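Local atomic coordinates of beta-N-acetylhexosaminidase (Beutenbergia cavernae, PDB entry 5BU9), a protein that probably hydrolyses terminal non-reducing N-acetyl-D-hexosamine residues in N-acetyl-beta-D-hexosaminides, as a member of glycosyl hydrolase family 3. Residues L130-D135 and S165-F170; T181-F186 and A223-V228; Q26-A31 and E58-A63; G38-A43 and V72-A77; A144-I149 and G190-N195. One frame throughout, in Å; residues are numbered along the deposited sequence.

How the interactions relate
The five contacts lie in one family 3 TIM-barrel region. Interaction 3 packs two helices against the outside of the sheet strand that interaction 4 pairs with its neighbour, their centres about 10 Å apart. Interactions 1 and 2 share the strand 180-186 neighbourhood: Met134 N lies 2.7 Å from Lys184 O, and Leu130 O 2.6 Å from Lys184 NZ. Leu130 also reaches interaction 4, with CD1 3.5 Å from Phe41 CE1. Interaction 5 joins two loops beside interaction 1, where Ile149 CD1 is 3.4 Å from Asp135 OD2. A glycerol hydrogen-bonded to Lys184 and His185 is consistent with a sugar pocket there; glycerol also lies about 5 Å from the side chains of Phe41 and Asn195.

Interaction 1. Residues L130-D135 and S165-F170; sequences LAPVMD and SHANAF
Ala167, on helix 160-176, points its methyl group into the angle between Pro132 and Met134 of the 130-135 loop. Its CB lies 3.5 Å from Pro132 CG, and the Ala167 carbonyl O also rests near that ring carbon. Selenomethionine Met134 meets the same methyl from another direction, its chain bending at chi3 (80°) so that CE turns back to 3.6 Å from Ala167 CB. CG of the same residue is equally near this methyl, so the chain curls round it. One residue further on, Asn168 crosses Met134 at about a right angle, and its OD1 stands 3.8 Å from Met134 CE; the amide nitrogen makes a weak hydrogen bond to Ala219. Phe170 closes the contact one turn after Ala167. With CG anti to the backbone N (chi1 175°), its ring slides past Pro132 in the opposite direction, CD1 lying 3.7 Å from Pro132 CB and CE1 3.9 Å from Ala131 CB. The cis peptide before Pro132 joins the two residues the ring touches. Phe170 also touches Trp117 of helix 107-123. An alanine in its place would probably open a gap beside Ala131 and Pro132 and cost Trp117 its contact with this ring. No hydrogen bond crosses this buried, apolar interface, which is characteristic of a TIM barrel, where the segment following a strand packs against the helix that comes next in the chain.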
# COMPACT_ATOMS: atom_id res chain seq x y z
N LEU A 130 -2.91 -2.32 4.67
CA LEU A 130 -2.53 -1.03 4.07
C LEU A 130 -2.97 0.10 5.02
O LEU A 130 -3.96 0.82 4.79
CB LEU A 130 -3.13 -0.87 2.65
CG LEU A 130 -2.89 -2.03 1.68
CD1 LEU A 130 -3.28 -1.61 0.26
CD2 LEU A 130 -1.43 -2.51 1.69
N ALA A 131 -2.20 0.24 6.09
CA ALA A 131 -2.46 1.17 7.20
C ALA A 131 -1.26 0.95 8.11
O ALA A 131 -0.63 -0.08 8.01
CB ALA A 131 -3.80 0.84 7.91
N PRO A 132 -0.93 1.89 9.02
CA PRO A 132 -1.65 3.12 9.36
C PRO A 132 -1.34 4.29 8.43
O PRO A 132 -0.26 4.37 7.86
CB PRO A 132 -1.16 3.41 10.77
CG PRO A 132 0.31 2.94 10.73
CD PRO A 132 0.30 1.74 9.82
N VAL A 133 -2.30 5.20 8.32
CA VAL A 133 -2.09 6.52 7.73
C VAL A 133 -1.17 7.37 8.60
O VAL A 133 -1.48 7.67 9.74
CB VAL A 133 -3.44 7.24 7.55
CG1 VAL A 133 -3.24 8.68 7.22
CG2 VAL A 133 -4.25 6.56 6.46
N MSE A 134 -0.03 7.77 8.06
CA MSE A 134 0.86 8.66 8.81
C MSE A 134 0.93 10.04 8.17
O MSE A 134 1.84 10.81 8.46
CB MSE A 134 2.24 8.04 8.93
CG MSE A 134 2.20 6.70 9.64
SE MSE A 134 3.92 6.14 10.32
CE MSE A 134 3.95 7.23 11.94
N ASP A 135 -0.05 10.33 7.32
CA ASP A 135 -0.22 11.64 6.75
C ASP A 135 -0.48 12.58 7.90
O ASP A 135 -1.14 12.19 8.85
CB ASP A 135 -1.39 11.68 5.75
CG ASP A 135 -1.17 10.84 4.52
OD1 ASP A 135 -0.07 10.92 3.90
OD2 ASP A 135 -2.11 10.09 4.17
N SER A 165 3.27 8.51 17.43
CA SER A 165 3.03 7.66 18.59
C SER A 165 1.78 6.77 18.41
O SER A 165 1.74 5.64 18.87
CB SER A 165 2.92 8.50 19.87
OG SER A 165 1.84 9.41 19.84
N HIS A 166 0.78 7.26 17.70
CA HIS A 166 -0.40 6.44 17.55
C HIS A 166 -0.25 5.45 16.39
O HIS A 166 -0.54 4.26 16.57
CB HIS A 166 -1.64 7.32 17.42
CG HIS A 166 -1.92 8.07 18.69
ND1 HIS A 166 -1.29 9.25 19.00
CD2 HIS A 166 -2.69 7.76 19.76
CE1 HIS A 166 -1.69 9.66 20.19
NE2 HIS A 166 -2.54 8.77 20.67
N ALA A 167 0.25 5.90 15.24
CA ALA A 167 0.39 4.98 14.12
C ALA A 167 1.39 3.89 14.47
O ALA A 167 1.20 2.73 14.09
CB ALA A 167 0.80 5.71 12.83
N ASN A 168 2.43 4.24 15.21
CA ASN A 168 3.44 3.23 15.57
C ASN A 168 2.87 2.23 16.58
O ASN A 168 3.26 1.07 16.60
CB ASN A 168 4.71 3.88 16.14
CG ASN A 168 5.54 4.54 15.07
OD1 ASN A 168 5.33 4.31 13.88
ND2 ASN A 168 6.50 5.36 15.49
N ALA A 169 1.94 2.71 17.41
CA ALA A 169 1.27 1.86 18.37
C ALA A 169 0.41 0.89 17.58
O ALA A 169 0.43 -0.31 17.83
CB ALA A 169 0.44 2.68 19.30
N PHE A 170 -0.32 1.42 16.59
CA PHE A 170 -1.21 0.62 15.75
C PHE A 170 -0.40 -0.46 15.03
O PHE A 170 -0.75 -1.62 15.06
CB PHE A 170 -1.96 1.56 14.77
CG PHE A 170 -2.85 0.88 13.73
CD1 PHE A 170 -2.32 0.37 12.55
CD2 PHE A 170 -4.23 0.86 13.89
CE1 PHE A 170 -3.13 -0.19 11.58
CE2 PHE A 170 -5.04 0.31 12.92
CZ PHE A 170 -4.49 -0.23 11.76

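Interaction 2. Residues T181-F186 and A223-V228; sequences TVIKHF and AGAAFV
Ile183 has CG1 between its backbone N and carbonyl carbon (chi1 57°), which sets that carbon 3.7 Å from Val228 CG2; a nearly straight chi2 of 170° then carries CD1 on to Ala225 CB, 4.0 Å away. Val182 uses both branches. Its CG2, anti to the carbonyl carbon, presses on Phe227 CB at 3.4 Å. Val182 CG1 sits 3.8 Å from Val228 C. An alanine in place of Val182 would probably leave the base of Phe227 loosely covered and open a gap beside the Val228 backbone. Phe186 adds a further apolar touch, its CB 3.8 Å from Val228 CG1, and its ring goes on to meet Phe217 edge-to-face.

The backbones are joined by a hydrogen bond from Ile183 N to Phe227 O, 3.1 Å long, with the donor tilted 34° from the carbonyl plane. The same oxygen receives a CA-H...O contact from Val182. Before the strands pair, a water bridges them, donating to Thr181 O at 2.8 Å and accepting from Ala226 N. Gly224, at positive phi, is the C-prime residue of a Schellman motif that ends helix 212-222 and returns the chain towards strand 227-230.

Lys184 and His185, near the end of the first segment, both bind a glycerol, and the lysine forms a salt bridge with Glu81. Strand 180-186, helix 212-222 and the parallel strand 227-230 together form a beta-alpha-beta unit of the TIM barrel, with that polar pair at a probable sugar pocket, as in family 3 relatives.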
# COMPACT_ATOMS: atom_id res chain seq x y z
N THR A 181 2.30 -3.97 8.44
CA THR A 181 1.60 -2.74 8.07
C THR A 181 2.31 -2.02 6.92
O THR A 181 3.47 -2.31 6.61
CB THR A 181 1.49 -1.81 9.27
OG1 THR A 181 2.75 -1.78 9.96
CG2 THR A 181 0.40 -2.33 10.24
N VAL A 182 1.59 -1.13 6.26
CA VAL A 182 2.14 -0.27 5.23
C VAL A 182 1.88 1.18 5.61
O VAL A 182 0.74 1.60 5.60
CB VAL A 182 1.51 -0.57 3.88
CG1 VAL A 182 2.12 0.32 2.79
CG2 VAL A 182 1.68 -2.09 3.56
N ILE A 183 2.90 1.95 5.97
CA ILE A 183 2.60 3.34 6.35
C ILE A 183 2.33 4.13 5.07
O ILE A 183 2.97 3.89 4.04
CB ILE A 183 3.73 3.95 7.23
CG1 ILE A 183 5.07 3.90 6.52
CG2 ILE A 183 3.85 3.19 8.54
CD1 ILE A 183 6.11 4.71 7.25
N LYS A 184 1.34 5.02 5.09
CA LYS A 184 0.89 5.70 3.86
C LYS A 184 0.43 7.14 4.19
O LYS A 184 0.09 7.40 5.35
CB LYS A 184 -0.22 4.87 3.22
CG LYS A 184 -1.51 4.77 4.04
CD LYS A 184 -2.44 3.78 3.34
CE LYS A 184 -3.85 3.85 3.86
NZ LYS A 184 -4.76 2.80 3.25
N HIS A 185 0.45 8.08 3.25
CA HIS A 185 0.94 7.94 1.87
C HIS A 185 2.10 8.90 1.64
O HIS A 185 1.89 10.11 1.57
CB HIS A 185 -0.17 8.26 0.84
CG HIS A 185 -1.51 7.69 1.17
ND1 HIS A 185 -2.27 8.12 2.24
CD2 HIS A 185 -2.26 6.75 0.54
CE1 HIS A 185 -3.41 7.45 2.26
NE2 HIS A 185 -3.44 6.62 1.23
N PHE A 186 3.30 8.37 1.49
CA PHE A 186 4.51 9.18 1.43
C PHE A 186 4.55 10.01 0.14
O PHE A 186 4.26 9.49 -0.93
CB PHE A 186 5.74 8.26 1.53
CG PHE A 186 7.01 8.99 1.68
CD1 PHE A 186 7.49 9.28 2.94
CD2 PHE A 186 7.73 9.39 0.58
CE1 PHE A 186 8.69 9.95 3.12
CE2 PHE A 186 8.95 10.09 0.74
CZ PHE A 186 9.41 10.36 2.01
N ALA A 223 10.94 3.21 13.54
CA ALA A 223 10.31 2.29 14.47
C ALA A 223 10.09 0.93 13.82
O ALA A 223 9.46 0.08 14.42
CB ALA A 223 9.00 2.86 14.99
N GLY A 224 10.59 0.73 12.60
CA GLY A 224 10.65 -0.61 12.04
C GLY A 224 9.76 -0.92 10.83
O GLY A 224 9.65 -2.08 10.44
N ALA A 225 9.13 0.10 10.25
CA ALA A 225 8.23 -0.08 9.10
C ALA A 225 8.90 -0.90 7.98
O ALA A 225 10.04 -0.66 7.64
CB ALA A 225 7.80 1.28 8.56
N ALA A 226 8.17 -1.88 7.44
CA ALA A 226 8.71 -2.82 6.45
C ALA A 226 8.17 -2.53 5.06
O ALA A 226 8.68 -3.05 4.07
CB ALA A 226 8.37 -4.25 6.85
N PHE A 227 7.08 -1.75 5.02
CA PHE A 227 6.39 -1.34 3.78
C PHE A 227 6.01 0.13 3.90
O PHE A 227 5.51 0.58 4.95
CB PHE A 227 5.09 -2.14 3.53
CG PHE A 227 5.30 -3.62 3.31
CD1 PHE A 227 5.53 -4.48 4.38
CD2 PHE A 227 5.22 -4.17 2.02
CE1 PHE A 227 5.72 -5.85 4.19
CE2 PHE A 227 5.41 -5.54 1.80
CZ PHE A 227 5.67 -6.39 2.89
N VAL A 228 6.22 0.86 2.82
CA VAL A 228 5.78 2.24 2.71
C VAL A 228 4.99 2.39 1.42
O VAL A 228 5.43 1.93 0.36
CB VAL A 228 6.96 3.24 2.73
CG1 VAL A 228 6.46 4.63 2.43
CG2 VAL A 228 7.71 3.17 4.09
O HOH W 1 5.79 -2.51 8.21

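Interaction 3. Residues Q26-A31 and E58-A63; sequences QVTLDA and EQLTAA
Leu29 and Leu60 meet through their CD2 methyl groups, 3.8 Å apart, where helix 26-35 passes helix 50-61. Both leucines hold CG anti to the carbonyl carbon and beside the backbone N (chi1 -68° for Leu29). The two side chains cross at about a right angle. Leu29 CD2 does most of the work on its side: besides Leu60 it lies 3.6 Å from Gln59 O, and Ala63 CB stands 4.3 Å off. Three different groups of the 58-63 segment thus receive a single methyl.

Thr28 supplies the second point of contact. Its CG2, anti to the backbone N, lies 4.1 Å from Leu60 CD2, while its hydroxyl OG1 is hydrogen-bonded to Gly18 O. The threonine therefore offers carbon to the neighbouring helix and spends its polar end on strand 15-20. Away from the interface, Gln26 NE2 donates to Asp30 OD1 at 2.7 Å along the exposed side of its own helix, meeting the carboxylate from above its plane.

Thr28 and Leu60 also both rest on Val40 of strand 39-43, which places the pair of helices over the outer surface of the barrel. With 183 Å² buried in all, the contact rests on van der Waals packing and burial of methyl groups, with no hydrogen bond between the two segments.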
# COMPACT_ATOMS: atom_id res chain seq x y z
N GLN A 26 -12.41 -14.40 -10.76
CA GLN A 26 -11.67 -15.13 -11.78
C GLN A 26 -10.52 -14.30 -12.37
O GLN A 26 -9.44 -14.85 -12.60
CB GLN A 26 -12.63 -15.62 -12.88
CG GLN A 26 -11.99 -16.62 -13.88
CD GLN A 26 -11.42 -17.85 -13.19
OE1 GLN A 26 -12.08 -18.45 -12.35
NE2 GLN A 26 -10.19 -18.22 -13.54
N VAL A 27 -10.71 -12.99 -12.55
CA VAL A 27 -9.65 -12.11 -13.07
C VAL A 27 -8.40 -12.14 -12.18
O VAL A 27 -7.25 -12.13 -12.68
CB VAL A 27 -10.15 -10.62 -13.27
CG1 VAL A 27 -10.65 -10.00 -11.94
CG2 VAL A 27 -9.05 -9.73 -13.90
N THR A 28 -8.61 -12.16 -10.87
CA THR A 28 -7.51 -12.21 -9.90
C THR A 28 -6.82 -13.57 -9.90
O THR A 28 -5.60 -13.66 -9.88
CB THR A 28 -8.04 -11.91 -8.51
OG1 THR A 28 -8.82 -10.73 -8.60
CG2 THR A 28 -6.90 -11.70 -7.52
N LEU A 29 -7.61 -14.63 -9.90
CA LEU A 29 -7.10 -15.98 -10.00
C LEU A 29 -6.29 -16.16 -11.30
O LEU A 29 -5.24 -16.76 -11.28
CB LEU A 29 -8.26 -16.98 -9.93
CG LEU A 29 -9.01 -17.10 -8.60
CD1 LEU A 29 -10.15 -18.10 -8.72
CD2 LEU A 29 -8.07 -17.55 -7.48
N ASP A 30 -6.80 -15.66 -12.41
CA ASP A 30 -6.03 -15.68 -13.64
C ASP A 30 -4.74 -14.86 -13.53
O ASP A 30 -3.72 -15.24 -14.08
CB ASP A 30 -6.84 -15.13 -14.82
CG ASP A 30 -8.06 -16.02 -15.20
OD1 ASP A 30 -8.08 -17.23 -14.84
OD2 ASP A 30 -8.98 -15.48 -15.86
N ALA A 31 -4.80 -13.72 -12.85
CA ALA A 31 -3.62 -12.86 -12.71
C ALA A 31 -2.51 -13.64 -12.01
O ALA A 31 -1.38 -13.60 -12.44
CB ALA A 31 -3.93 -11.60 -11.96
N GLU A 58 -8.53 -18.44 1.02
CA GLU A 58 -8.11 -19.82 0.77
C GLU A 58 -8.10 -20.12 -0.74
O GLU A 58 -7.19 -20.77 -1.23
CB GLU A 58 -9.00 -20.81 1.56
CG GLU A 58 -9.50 -22.06 0.78
CD GLU A 58 -8.39 -23.03 0.36
OE1 GLU A 58 -7.23 -22.90 0.85
OE2 GLU A 58 -8.67 -23.92 -0.48
N GLN A 59 -9.11 -19.64 -1.47
CA GLN A 59 -9.16 -19.85 -2.92
C GLN A 59 -8.00 -19.18 -3.65
O GLN A 59 -7.50 -19.68 -4.67
CB GLN A 59 -10.47 -19.32 -3.48
CG GLN A 59 -11.71 -19.90 -2.89
CD GLN A 59 -12.96 -19.40 -3.61
OE1 GLN A 59 -13.11 -19.58 -4.82
NE2 GLN A 59 -13.85 -18.74 -2.86
N LEU A 60 -7.61 -18.01 -3.14
CA LEU A 60 -6.54 -17.24 -3.75
C LEU A 60 -5.22 -17.94 -3.46
O LEU A 60 -4.40 -18.11 -4.34
CB LEU A 60 -6.54 -15.79 -3.24
CG LEU A 60 -7.82 -14.95 -3.48
CD1 LEU A 60 -7.77 -13.61 -2.74
CD2 LEU A 60 -8.00 -14.69 -4.94
N THR A 61 -5.02 -18.38 -2.21
CA THR A 61 -3.72 -18.94 -1.86
C THR A 61 -3.61 -20.31 -2.52
O THR A 61 -2.51 -20.79 -2.75
CB THR A 61 -3.50 -19.04 -0.32
OG1 THR A 61 -4.57 -19.76 0.28
CG2 THR A 61 -3.42 -17.67 0.30
N ALA A 62 -4.74 -20.91 -2.86
CA ALA A 62 -4.73 -22.21 -3.52
C ALA A 62 -4.18 -22.09 -4.95
O ALA A 62 -3.87 -23.09 -5.58
CB ALA A 62 -6.11 -22.82 -3.53
N ALA A 63 -4.07 -20.87 -5.46
CA ALA A 63 -3.56 -20.69 -6.80
C ALA A 63 -2.05 -20.58 -6.77
O ALA A 63 -1.43 -20.57 -7.83
CB ALA A 63 -4.17 -19.45 -7.45

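Interaction 4. Residues G38-A43 and V72-A77; sequences GNVFLA and VPLLVA
Val40 is bonded to the neighbouring strand through both its N and its O: its N donates to Leu75 O at 2.9 Å, almost straight at 170°, and its O accepts from Ala77 N at 3.0 Å. Leu42 N continues the pattern to Ala77 O, 2.9 Å away and in the carbonyl plane. A weak fourth bond, 3.4 Å from Leu75 N to Asn39 OD1, uses a side chain. Asn39 and Leu75 lie side by side, and the asparagine amide has stronger partners elsewhere: OD1 takes a hydrogen bond from Lys337, and ND2 donates to Phe15 O. The same lysine nitrogen binds Gly38 O and Pro73 O, joining the two incoming ends.

Packing then follows on both faces. On one, Val40 CG2 sits between its backbone N and carbonyl carbon, which turns it to Leu74 CD1 and Val76 CG1, each 4.0 Å away, and Leu42 CD1 meets that Val76 methyl as well; helices 26-35 and 50-61 cover this side. On the other, Phe41 CD1 approaches Ala77 CB at 4.1 Å, both side chains touching Met16 of strand 15-20, and the Phe41 side chain is about 5 Å from a bound glycerol.

The short strand axes diverge by only 14° and run parallel, with helix 50-61 in the chain between them: a beta-alpha-beta crossover of the TIM barrel, its outer face packed on helices and its inner face on the side chains of the barrel core.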
# COMPACT_ATOMS: atom_id res chain seq x y z
N GLY A 38 1.91 -12.10 -7.66
CA GLY A 38 2.35 -12.73 -6.43
C GLY A 38 1.72 -12.19 -5.16
O GLY A 38 2.00 -12.69 -4.06
N ASN A 39 0.83 -11.20 -5.30
CA ASN A 39 0.21 -10.58 -4.15
C ASN A 39 -1.22 -10.20 -4.50
O ASN A 39 -1.50 -9.89 -5.65
CB ASN A 39 0.98 -9.34 -3.71
CG ASN A 39 2.47 -9.58 -3.62
OD1 ASN A 39 2.95 -10.25 -2.71
ND2 ASN A 39 3.22 -9.04 -4.58
N VAL A 40 -2.11 -10.20 -3.50
CA VAL A 40 -3.49 -9.83 -3.71
C VAL A 40 -3.98 -8.83 -2.68
O VAL A 40 -3.38 -8.64 -1.62
CB VAL A 40 -4.40 -11.07 -3.74
CG1 VAL A 40 -4.04 -11.96 -4.90
CG2 VAL A 40 -4.27 -11.83 -2.45
N PHE A 41 -5.08 -8.19 -3.02
CA PHE A 41 -5.65 -7.15 -2.20
C PHE A 41 -7.16 -7.36 -2.20
O PHE A 41 -7.77 -7.46 -3.25
CB PHE A 41 -5.29 -5.77 -2.75
CG PHE A 41 -6.05 -4.66 -2.11
CD1 PHE A 41 -5.62 -4.12 -0.91
CD2 PHE A 41 -7.23 -4.18 -2.69
CE1 PHE A 41 -6.35 -3.09 -0.30
CE2 PHE A 41 -7.95 -3.15 -2.09
CZ PHE A 41 -7.50 -2.61 -0.89
N LEU A 42 -7.78 -7.41 -1.03
CA LEU A 42 -9.25 -7.53 -0.95
C LEU A 42 -9.91 -6.15 -0.91
O LEU A 42 -9.67 -5.38 0.04
CB LEU A 42 -9.65 -8.36 0.28
CG LEU A 42 -9.65 -9.87 0.05
CD1 LEU A 42 -8.29 -10.42 -0.16
CD2 LEU A 42 -10.32 -10.58 1.22
N ALA A 43 -10.75 -5.85 -1.91
CA ALA A 43 -11.26 -4.50 -2.14
C ALA A 43 -12.72 -4.37 -1.77
O ALA A 43 -13.42 -5.37 -1.64
CB ALA A 43 -11.09 -4.10 -3.59
N VAL A 72 6.17 -19.25 -3.98
CA VAL A 72 6.19 -18.10 -3.08
C VAL A 72 4.77 -17.73 -2.64
O VAL A 72 3.87 -17.58 -3.46
CB VAL A 72 6.87 -16.92 -3.74
CG1 VAL A 72 6.73 -15.68 -2.87
CG2 VAL A 72 8.35 -17.27 -3.94
N PRO A 73 4.57 -17.59 -1.32
CA PRO A 73 3.22 -17.31 -0.83
C PRO A 73 2.78 -15.87 -1.14
O PRO A 73 3.60 -15.01 -1.40
CB PRO A 73 3.31 -17.56 0.69
CG PRO A 73 4.80 -17.57 1.01
CD PRO A 73 5.50 -18.01 -0.25
N LEU A 74 1.47 -15.65 -1.16
CA LEU A 74 0.89 -14.34 -1.38
C LEU A 74 1.07 -13.44 -0.17
O LEU A 74 0.93 -13.88 0.97
CB LEU A 74 -0.60 -14.45 -1.70
CG LEU A 74 -1.04 -15.37 -2.85
CD1 LEU A 74 -2.57 -15.43 -3.00
CD2 LEU A 74 -0.35 -14.89 -4.15
N LEU A 75 1.39 -12.17 -0.42
CA LEU A 75 0.99 -11.11 0.48
C LEU A 75 -0.52 -10.93 0.24
O LEU A 75 -0.99 -10.79 -0.91
CB LEU A 75 1.79 -9.82 0.22
CG LEU A 75 3.21 -9.85 0.77
CD1 LEU A 75 4.04 -8.71 0.20
CD2 LEU A 75 3.23 -9.79 2.30
N VAL A 76 -1.30 -11.00 1.32
CA VAL A 76 -2.74 -10.83 1.25
C VAL A 76 -3.09 -9.59 2.05
O VAL A 76 -3.00 -9.58 3.28
CB VAL A 76 -3.50 -12.06 1.79
CG1 VAL A 76 -4.95 -11.90 1.52
CG2 VAL A 76 -2.96 -13.35 1.19
N ALA A 77 -3.45 -8.53 1.34
CA ALA A 77 -3.63 -7.23 1.95
C ALA A 77 -5.07 -6.83 1.90
O ALA A 77 -5.81 -7.30 1.04
CB ALA A 77 -2.78 -6.18 1.20
O HOH W 2 3.69 -14.99 -4.43

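Interaction 5. Residues A144-I149 and G190-N195; sequences AANPPI and GRVTEN
Asn146 makes the direct hydrogen bond of this contact, its ND2 donating to Val192 O at 2.9 Å and meeting a lone pair in the carbonyl plane. CG is anti to the backbone N (chi1 171°), which sets Asn146 CG 3.3 Å from Gly190 O. ND2 has a second acceptor in Leu189 O. The other end of the amide, OD1, receives Gly150 N and, weakly, Ile149 N at 3.1 Å, so the group is gripped at both ends and its rotation is fixed. Val192 O is also approached by the Asn146 CA-H.

A water forms the second polar link. It donates to Ala145 O at 2.6 Å and to Thr193 O at 3.1 Å, spanning the two loops near their solvent-facing edge.

Van der Waals contact comes from the two prolines. Pro147 sets CG 3.4 Å from Thr193 O and CB 4.0 Å from Asn195 CB, lying across the backbone of the second loop. Pro148 crosses Val192 obliquely in an apolar contact, its CG 3.6 Å from Val192 CG2. Val192 also touches Asp204 of strand 203-204, while Arg191 turns away to a salt bridge with Asp211.

The Asn195 side chain is about 5 Å from a bound glycerol, probably from the crystallisation liquor. Neither segment has regular secondary structure, and the loops are joined directly by one side-chain hydrogen bond, together with a water bridge and the rigid proline rings packed alongside. The relative position of the loops is therefore likely to depend largely on the Asn146 amide, which satisfies backbone groups of both.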
# COMPACT_ATOMS: atom_id res chain seq x y z
N ALA A 144 -11.37 19.47 7.04
CA ALA A 144 -12.46 19.23 6.10
C ALA A 144 -12.07 19.63 4.69
O ALA A 144 -12.68 19.17 3.73
CB ALA A 144 -13.74 19.99 6.53
N ALA A 145 -11.05 20.48 4.57
CA ALA A 145 -10.64 20.99 3.27
C ALA A 145 -9.69 20.04 2.53
O ALA A 145 -9.36 20.29 1.37
CB ALA A 145 -10.00 22.35 3.44
N ASN A 146 -9.26 18.97 3.20
CA ASN A 146 -8.36 17.94 2.67
C ASN A 146 -9.13 16.66 2.28
O ASN A 146 -9.45 15.81 3.14
CB ASN A 146 -7.27 17.61 3.71
CG ASN A 146 -6.43 16.40 3.33
OD1 ASN A 146 -6.52 15.33 3.95
ND2 ASN A 146 -5.61 16.56 2.30
N PRO A 147 -9.48 16.52 0.99
CA PRO A 147 -10.43 15.47 0.60
C PRO A 147 -10.01 14.01 0.89
O PRO A 147 -10.86 13.25 1.34
CB PRO A 147 -10.60 15.71 -0.93
CG PRO A 147 -10.29 17.20 -1.09
CD PRO A 147 -9.11 17.39 -0.14
N PRO A 148 -8.74 13.62 0.68
CA PRO A 148 -8.49 12.19 0.96
C PRO A 148 -8.39 11.80 2.45
O PRO A 148 -8.83 10.71 2.85
CB PRO A 148 -7.13 11.91 0.27
CG PRO A 148 -6.47 13.22 0.17
CD PRO A 148 -7.60 14.25 -0.00
N ILE A 149 -7.79 12.64 3.27
CA ILE A 149 -7.51 12.20 4.63
C ILE A 149 -8.42 12.94 5.62
O ILE A 149 -9.25 12.34 6.29
CB ILE A 149 -6.03 12.41 5.00
CG1 ILE A 149 -5.08 11.74 3.98
CG2 ILE A 149 -5.77 11.91 6.46
CD1 ILE A 149 -5.43 10.27 3.65
N GLY A 190 -2.02 14.64 3.49
CA GLY A 190 -2.89 15.40 4.36
C GLY A 190 -3.01 16.87 4.04
O GLY A 190 -3.67 17.60 4.76
N ARG A 191 -2.37 17.33 2.96
CA ARG A 191 -2.40 18.76 2.66
C ARG A 191 -2.85 19.09 1.22
O ARG A 191 -2.94 20.26 0.86
CB ARG A 191 -1.03 19.37 2.95
CG ARG A 191 -0.51 19.01 4.36
CD ARG A 191 0.68 19.92 4.75
NE ARG A 191 0.21 21.29 4.90
CZ ARG A 191 0.94 22.31 5.32
NH1 ARG A 191 2.23 22.14 5.63
NH2 ARG A 191 0.37 23.51 5.41
N VAL A 192 -3.18 18.08 0.41
CA VAL A 192 -3.77 18.37 -0.90
C VAL A 192 -5.19 18.89 -0.71
O VAL A 192 -5.84 18.56 0.28
CB VAL A 192 -3.78 17.15 -1.83
CG1 VAL A 192 -2.36 16.78 -2.28
CG2 VAL A 192 -4.48 15.97 -1.13
N THR A 193 -5.67 19.69 -1.65
CA THR A 193 -7.02 20.21 -1.61
C THR A 193 -7.94 19.53 -2.65
O THR A 193 -9.10 19.90 -2.79
CB THR A 193 -7.02 21.69 -1.86
OG1 THR A 193 -6.23 21.94 -3.04
CG2 THR A 193 -6.42 22.45 -0.66
N GLU A 194 -7.41 18.54 -3.37
CA GLU A 194 -8.21 17.71 -4.28
C GLU A 194 -7.92 16.26 -4.08
O GLU A 194 -6.94 15.91 -3.43
CB GLU A 194 -7.95 18.07 -5.74
CG GLU A 194 -8.65 19.38 -6.16
CD GLU A 194 -7.70 20.53 -6.07
OE1 GLU A 194 -8.16 21.65 -5.71
OE2 GLU A 194 -6.49 20.30 -6.34
N ASN A 195 -8.77 15.40 -4.62
CA ASN A 195 -8.65 13.96 -4.45
C ASN A 195 -8.04 13.27 -5.69
O ASN A 195 -8.63 13.30 -6.77
CB ASN A 195 -10.02 13.33 -4.14
CG ASN A 195 -9.91 12.01 -3.43
OD1 ASN A 195 -8.96 11.24 -3.63
ND2 ASN A 195 -10.88 11.72 -2.58
O HOH W 3 -10.35 21.67 -0.60